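Local coordinates for protein putative NADH-depentdent flavin oxidoreductase (Cupriavidus metallidurans, PDB 5OCS) that is an FMN-containing ene-reductase of the Old Yellow Enzyme family, probably reducing activated alkenes with electrons from a nicotinamide cofactor, at residues 155-160 against 208-213; 280-285 against 306-311. All blocks are in the same frame, centred on the assembly; numbering follows the deposited sequence.

Contact 1: residues 155-160 against 208-213; sequences KIRDDF and MRFPLE
F210 turns the rim of its ring into one face of the R157 guanidinium, with the two planes 85° apart and F210 CE1 3.6 Å above the guanidinium plane. The contact joins two outer helices of the TIM barrel, 150-169 and 204-221, which precede and follow strand 175-179 and whose segments 155-160 and 208-213 run roughly parallel, 32° between their directions. F210 CG is anti to the backbone N (chi1 -178°), which carries the ring across to helix 150-169; there I156 CG2 lies against the ring edge, 3.7 Å from F210 CZ, and R157 CG packs at 3.7 Å from F210 CE1. F188 meets the F210 ring too, at an oblique angle. Farther out, the extended chain of R157 reaches E213 side-on. Its NE and NH2 converge on one oxygen rather than pairing with both, a forked salt bridge that is somewhat bent at each hydrogen. The second carboxylate oxygen, E213 OE2, is hydrogen-bonded to Y200 OH, so both oxygens are engaged. R157 NE and R157 NH2 each lie 2.7 Å from E213 OE1, which stays close to the guanidinium plane, whereas NE approaches it from above the carboxylate plane.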
loop_
_atom_site.group_PDB
_atom_site.type_symbol
_atom_site.label_atom_id
_atom_site.label_comp_id
_atom_site.label_asym_id
_atom_site.label_seq_id
_atom_site.Cartn_x
_atom_site.Cartn_y
_atom_site.Cartn_z
ATOM N N LYS D 155 -16.084 34.670 5.494
ATOM C CA LYS D 155 -16.170 33.522 4.588
ATOM C C LYS D 155 -15.186 32.435 5.013
ATOM O O LYS D 155 -15.561 31.272 5.170
ATOM C CB LYS D 155 -15.910 33.898 3.132
ATOM C CG LYS D 155 -16.268 32.808 2.147
ATOM C CD LYS D 155 -15.849 33.082 0.722
ATOM C CE LYS D 155 -16.239 31.944 -0.187
ATOM N NZ LYS D 155 -15.428 30.721 0.081
ATOM N N ILE D 156 -13.943 32.807 5.262
ATOM C CA ILE D 156 -12.954 31.799 5.688
ATOM C C ILE D 156 -13.338 31.098 6.995
ATOM O O ILE D 156 -13.284 29.850 7.037
ATOM C CB ILE D 156 -11.534 32.394 5.743
ATOM C CG1 ILE D 156 -11.095 32.714 4.310
ATOM C CG2 ILE D 156 -10.562 31.418 6.403
ATOM C CD1 ILE D 156 -10.039 33.806 4.261
ATOM N N ARG D 157 -13.724 31.857 8.041
ATOM C CA ARG D 157 -14.191 31.252 9.280
ATOM C C ARG D 157 -15.311 30.257 8.978
ATOM O O ARG D 157 -15.255 29.099 9.420
ATOM C CB ARG D 157 -14.726 32.254 10.322
ATOM C CG ARG D 157 -13.757 33.330 10.788
ATOM C CD ARG D 157 -14.295 34.158 11.969
ATOM N NE ARG D 157 -13.455 35.352 12.144
ATOM C CZ ARG D 157 -13.612 36.508 11.495
ATOM N NH1 ARG D 157 -14.636 36.676 10.664
ATOM N NH2 ARG D 157 -12.742 37.527 11.708
ATOM N N ASP D 158 -16.313 30.711 8.222
ATOM C CA ASP D 158 -17.475 29.885 7.986
ATOM C C ASP D 158 -17.112 28.657 7.148
ATOM O O ASP D 158 -17.728 27.619 7.328
ATOM C CB ASP D 158 -18.577 30.662 7.304
ATOM C CG ASP D 158 -19.187 31.713 8.196
ATOM O OD1 ASP D 158 -19.035 31.676 9.456
ATOM O OD2 ASP D 158 -19.788 32.594 7.605
ATOM N N ASP D 159 -16.149 28.797 6.238
ATOM C CA ASP D 159 -15.696 27.678 5.378
ATOM C C ASP D 159 -14.970 26.614 6.232
ATOM O O ASP D 159 -15.189 25.404 6.046
ATOM C CB ASP D 159 -14.780 28.153 4.251
ATOM C CG ASP D 159 -15.500 28.962 3.193
ATOM O OD1 ASP D 159 -16.762 28.952 3.147
ATOM O OD2 ASP D 159 -14.802 29.582 2.374
ATOM N N PHE D 160 -14.137 27.054 7.168
ATOM C CA PHE D 160 -13.525 26.133 8.119
ATOM C C PHE D 160 -14.584 25.357 8.924
ATOM O O PHE D 160 -14.474 24.146 9.127
ATOM C CB PHE D 160 -12.548 26.832 9.044
ATOM C CG PHE D 160 -11.130 26.854 8.531
ATOM C CD1 PHE D 160 -10.259 25.801 8.821
ATOM C CD2 PHE D 160 -10.647 27.932 7.750
ATOM C CE1 PHE D 160 -8.938 25.797 8.345
ATOM C CE2 PHE D 160 -9.323 27.946 7.297
ATOM C CZ PHE D 160 -8.473 26.863 7.574
ATOM N N MET D 208 -2.253 36.785 16.288
ATOM C CA MET D 208 -2.807 35.469 16.646
ATOM C C MET D 208 -4.325 35.466 16.598
ATOM O O MET D 208 -4.927 34.395 16.656
ATOM C CB MET D 208 -2.364 35.088 18.049
ATOM C CG MET D 208 -0.879 34.878 18.210
ATOM S SD MET D 208 -0.370 34.175 19.780
ATOM C CE MET D 208 -1.000 35.413 20.930
ATOM N N ARG D 209 -4.940 36.645 16.563
ATOM C CA ARG D 209 -6.375 36.788 16.700
ATOM C C ARG D 209 -7.161 35.978 15.665
ATOM O O ARG D 209 -8.044 35.240 16.045
ATOM C CB ARG D 209 -6.804 38.271 16.608
ATOM C CG ARG D 209 -8.265 38.560 17.022
ATOM C CD ARG D 209 -8.609 40.058 16.988
ATOM N NE ARG D 209 -7.597 40.862 17.682
ATOM C CZ ARG D 209 -7.428 40.887 19.008
ATOM N NH1 ARG D 209 -8.216 40.187 19.817
ATOM N NH2 ARG D 209 -6.445 41.604 19.546
ATOM N N PHE D 210 -6.864 36.133 14.374
ATOM C CA PHE D 210 -7.644 35.419 13.359
ATOM C C PHE D 210 -7.377 33.909 13.376
ATOM O O PHE D 210 -8.360 33.122 13.370
ATOM C CB PHE D 210 -7.427 36.010 11.978
ATOM C CG PHE D 210 -8.251 35.355 10.884
ATOM C CD1 PHE D 210 -9.653 35.327 10.955
ATOM C CD2 PHE D 210 -7.638 34.699 9.827
ATOM C CE1 PHE D 210 -10.415 34.740 9.952
ATOM C CE2 PHE D 210 -8.402 34.108 8.802
ATOM C CZ PHE D 210 -9.791 34.129 8.870
ATOM N N PRO D 211 -6.088 33.474 13.435
ATOM C CA PRO D 211 -5.859 32.034 13.628
ATOM C C PRO D 211 -6.621 31.432 14.842
ATOM O O PRO D 211 -7.192 30.328 14.749
ATOM C CB PRO D 211 -4.345 31.944 13.852
ATOM C CG PRO D 211 -3.839 33.049 12.970
ATOM C CD PRO D 211 -4.825 34.166 13.101
ATOM N N LEU D 212 -6.642 32.169 15.961
ATOM C CA LEU D 212 -7.391 31.709 17.129
ATOM C C LEU D 212 -8.903 31.772 16.924
ATOM O O LEU D 212 -9.603 30.891 17.453
ATOM C CB LEU D 212 -6.928 32.424 18.405
ATOM C CG LEU D 212 -5.508 32.025 18.806
ATOM C CD1 LEU D 212 -4.993 32.931 19.914
ATOM C CD2 LEU D 212 -5.385 30.585 19.222
ATOM N N GLU D 213 -9.413 32.747 16.170
ATOM C CA GLU D 213 -10.860 32.765 15.788
ATOM C C GLU D 213 -11.226 31.516 14.993
ATOM O O GLU D 213 -12.274 30.891 15.205
ATOM C CB GLU D 213 -11.247 33.987 14.978
ATOM C CG GLU D 213 -11.272 35.258 15.834
ATOM C CD GLU D 213 -11.463 36.499 15.041
ATOM O OE1 GLU D 213 -11.531 36.405 13.793
ATOM O OE2 GLU D 213 -11.560 37.586 15.669
#

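Contact 2: residues 280-285 against 306-311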
loop_
_atom_site.group_PDB
_atom_site.type_symbol
_atom_site.label_atom_id
_atom_site.label_comp_id
_atom_site.label_asym_id
_atom_site.label_seq_id
_atom_site.Cartn_x
_atom_site.Cartn_y
_atom_site.Cartn_z
ATOM N N GLY D 280 21.501 18.963 22.332
ATOM C CA GLY D 280 21.478 18.014 21.194
ATOM C C GLY D 280 20.138 17.298 21.026
ATOM O O GLY D 280 20.085 16.202 20.460
ATOM N N TYR D 281 19.054 17.932 21.453
ATOM C CA TYR D 281 17.698 17.419 21.100
ATOM C C TYR D 281 17.576 17.328 19.578
ATOM O O TYR D 281 18.088 18.183 18.860
ATOM C CB TYR D 281 16.612 18.327 21.612
ATOM C CG TYR D 281 16.644 18.572 23.089
ATOM C CD1 TYR D 281 16.670 17.522 24.007
ATOM C CD2 TYR D 281 16.602 19.873 23.570
ATOM C CE1 TYR D 281 16.690 17.779 25.380
ATOM C CE2 TYR D 281 16.608 20.134 24.916
ATOM C CZ TYR D 281 16.672 19.098 25.811
ATOM O OH TYR D 281 16.699 19.460 27.133
ATOM N N GLN D 282 16.877 16.310 19.092
ATOM C CA GLN D 282 16.555 16.206 17.684
ATOM C C GLN D 282 15.506 17.210 17.251
ATOM O O GLN D 282 15.590 17.698 16.133
ATOM C CB GLN D 282 16.105 14.796 17.325
ATOM C CG GLN D 282 17.171 13.735 17.485
ATOM C CD GLN D 282 16.627 12.348 17.160
ATOM O OE1 GLN D 282 16.372 12.029 15.994
ATOM N NE2 GLN D 282 16.440 11.533 18.178
ATOM N N VAL D 283 14.508 17.466 18.115
ATOM C CA VAL D 283 13.392 18.409 17.850
ATOM C C VAL D 283 13.368 19.443 18.992
ATOM O O VAL D 283 12.521 19.423 19.872
ATOM C CB VAL D 283 12.056 17.642 17.629
ATOM C CG1 VAL D 283 12.136 16.947 16.278
ATOM C CG2 VAL D 283 11.767 16.592 18.717
ATOM N N PRO D 284 14.359 20.349 18.990
ATOM C CA PRO D 284 14.486 21.235 20.156
ATOM C C PRO D 284 13.298 22.177 20.436
ATOM O O PRO D 284 12.987 22.528 21.620
ATOM C CB PRO D 284 15.783 22.028 19.854
ATOM C CG PRO D 284 15.985 21.902 18.401
ATOM C CD PRO D 284 15.432 20.556 18.016
ATOM N N TYR D 285 12.621 22.599 19.367
ATOM C CA TYR D 285 11.543 23.514 19.524
ATOM C C TYR D 285 10.336 22.773 20.101
ATOM O O TYR D 285 9.677 23.277 20.983
ATOM C CB TYR D 285 11.209 24.183 18.214
ATOM C CG TYR D 285 12.380 24.969 17.655
ATOM C CD1 TYR D 285 13.064 25.913 18.452
ATOM C CD2 TYR D 285 12.815 24.776 16.341
ATOM C CE1 TYR D 285 14.131 26.654 17.926
ATOM C CE2 TYR D 285 13.888 25.489 15.826
ATOM C CZ TYR D 285 14.518 26.462 16.607
ATOM O OH TYR D 285 15.609 27.169 16.103
ATOM N N ALA D 306 14.060 3.803 13.485
ATOM C CA ALA D 306 13.301 3.544 14.686
ATOM C C ALA D 306 13.963 4.140 15.919
ATOM O O ALA D 306 13.278 4.730 16.755
ATOM C CB ALA D 306 13.105 2.057 14.900
ATOM N N GLU D 307 15.288 3.983 15.980
ATOM C CA GLU D 307 16.068 4.425 17.124
ATOM C C GLU D 307 16.000 5.938 17.275
ATOM O O GLU D 307 15.987 6.435 18.398
ATOM C CB GLU D 307 17.520 3.934 17.015
ATOM C CG GLU D 307 17.656 2.410 16.945
ATOM C CD GLU D 307 17.386 1.761 15.568
ATOM O OE1 GLU D 307 17.090 2.443 14.531
ATOM O OE2 GLU D 307 17.449 0.500 15.523
ATOM N N GLN D 308 15.920 6.656 16.161
ATOM C CA GLN D 308 15.761 8.116 16.205
ATOM C C GLN D 308 14.413 8.514 16.806
ATOM O O GLN D 308 14.311 9.380 17.688
ATOM C CB GLN D 308 15.881 8.725 14.811
ATOM C CG GLN D 308 17.227 8.601 14.122
ATOM C CD GLN D 308 17.125 9.145 12.691
ATOM O OE1 GLN D 308 16.444 8.582 11.872
ATOM N NE2 GLN D 308 17.731 10.291 12.426
ATOM N N ALA D 309 13.343 7.862 16.348
ATOM C CA ALA D 309 12.015 8.136 16.885
ATOM C C ALA D 309 11.871 7.761 18.367
ATOM O O ALA D 309 11.334 8.527 19.156
ATOM C CB ALA D 309 10.979 7.416 16.052
ATOM N N GLU D 310 12.371 6.580 18.746
ATOM C CA GLU D 310 12.350 6.140 20.134
ATOM C C GLU D 310 13.023 7.199 21.019
ATOM O O GLU D 310 12.501 7.558 22.096
ATOM C CB GLU D 310 13.063 4.791 20.252
ATOM C CG GLU D 310 13.310 4.256 21.665
ATOM C CD GLU D 310 12.042 4.039 22.472
ATOM O OE1 GLU D 310 10.914 4.003 21.911
ATOM O OE2 GLU D 310 12.157 3.875 23.697
ATOM N N ALA D 311 14.168 7.687 20.558
ATOM C CA ALA D 311 14.930 8.630 21.366
ATOM C C ALA D 311 14.161 9.930 21.571
ATOM O O ALA D 311 14.157 10.495 22.696
ATOM C CB ALA D 311 16.294 8.927 20.756
HETATM O O HOH W 1 18.653 12.041 14.494
#
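Q282 reaches from the loop before helix 284-293 to the side of helix 306-314 and donates from its amide NE2 to the main-chain carbonyl of Q308, with 3.1 Å between Q282 NE2 and Q308 O. This is a surface contact of the TIM barrel, between the loop joining the short helix 271-274 to helix 284-293, on the way from strand 262-265 to strand 297-300, and the helix that leads from strand 297-300 to strand 320-323. The bond is moderately bent (147° at the hydrogen), and its donor comes to one flank of the carbonyl oxygen, tilted a little from the carbonyl plane. Q282 NE2 also rests against the methyl of A311, 3.7 Å from A311 CB, while the other end of the amide, Q282 OE1, lies 3.5 Å from Q308 CB. The planes of the two glutamine amides are nearly parallel, 16° apart, and a water bridges them: it donates to Q282 OE1 at 2.7 Å and accepts from Q308 NE2 at 2.9 Å. Each end of the Q282 amide thus has a polar partner, which fixes its rotation.

With CG anti to its own carbonyl carbon (chi1 -65°) and the chain extended beyond it, Q282 spans the gap to helix 306-314, touching I312 and P271. E317 OE1 accepts from V283 N, at the N-cap position of helix 284-293, and more weakly from Q282 N, anchoring the loop from which Q282 projects. Q308 lies about 8 Å, side chain to side chain, from L302, an FMN-binding residue, although no FMN is bound to this chain in the model. The Q308 amide is held from the far end, where Q308 OE1 accepts from the backbone N atoms of T304 and E305 just before the helix, leaving Q308 NE2 turned to the bridging water.

How the contacts relate
From the N terminus, the chain lays down barrel strands 19-21, 52-59 and 96-102 before helix 150-169 enters contact 1. That contact closes a loop of 47 residues containing strand 175-179 and helix 184-189. The chain then passes strand 228-233, helix 244-256 and strand 262-265 before contact 2 opens; it closes a shorter loop of 20 residues with most of helix 284-293 and strand 297-300. The two loops run in series and neither nest nor cross. The centres of the two contacts lie about 33 Å apart on opposite sides of the chain's centre, with no direct touch: contact 1 joins two outer helices, contact 2 a loop to a later helix of the same barrel.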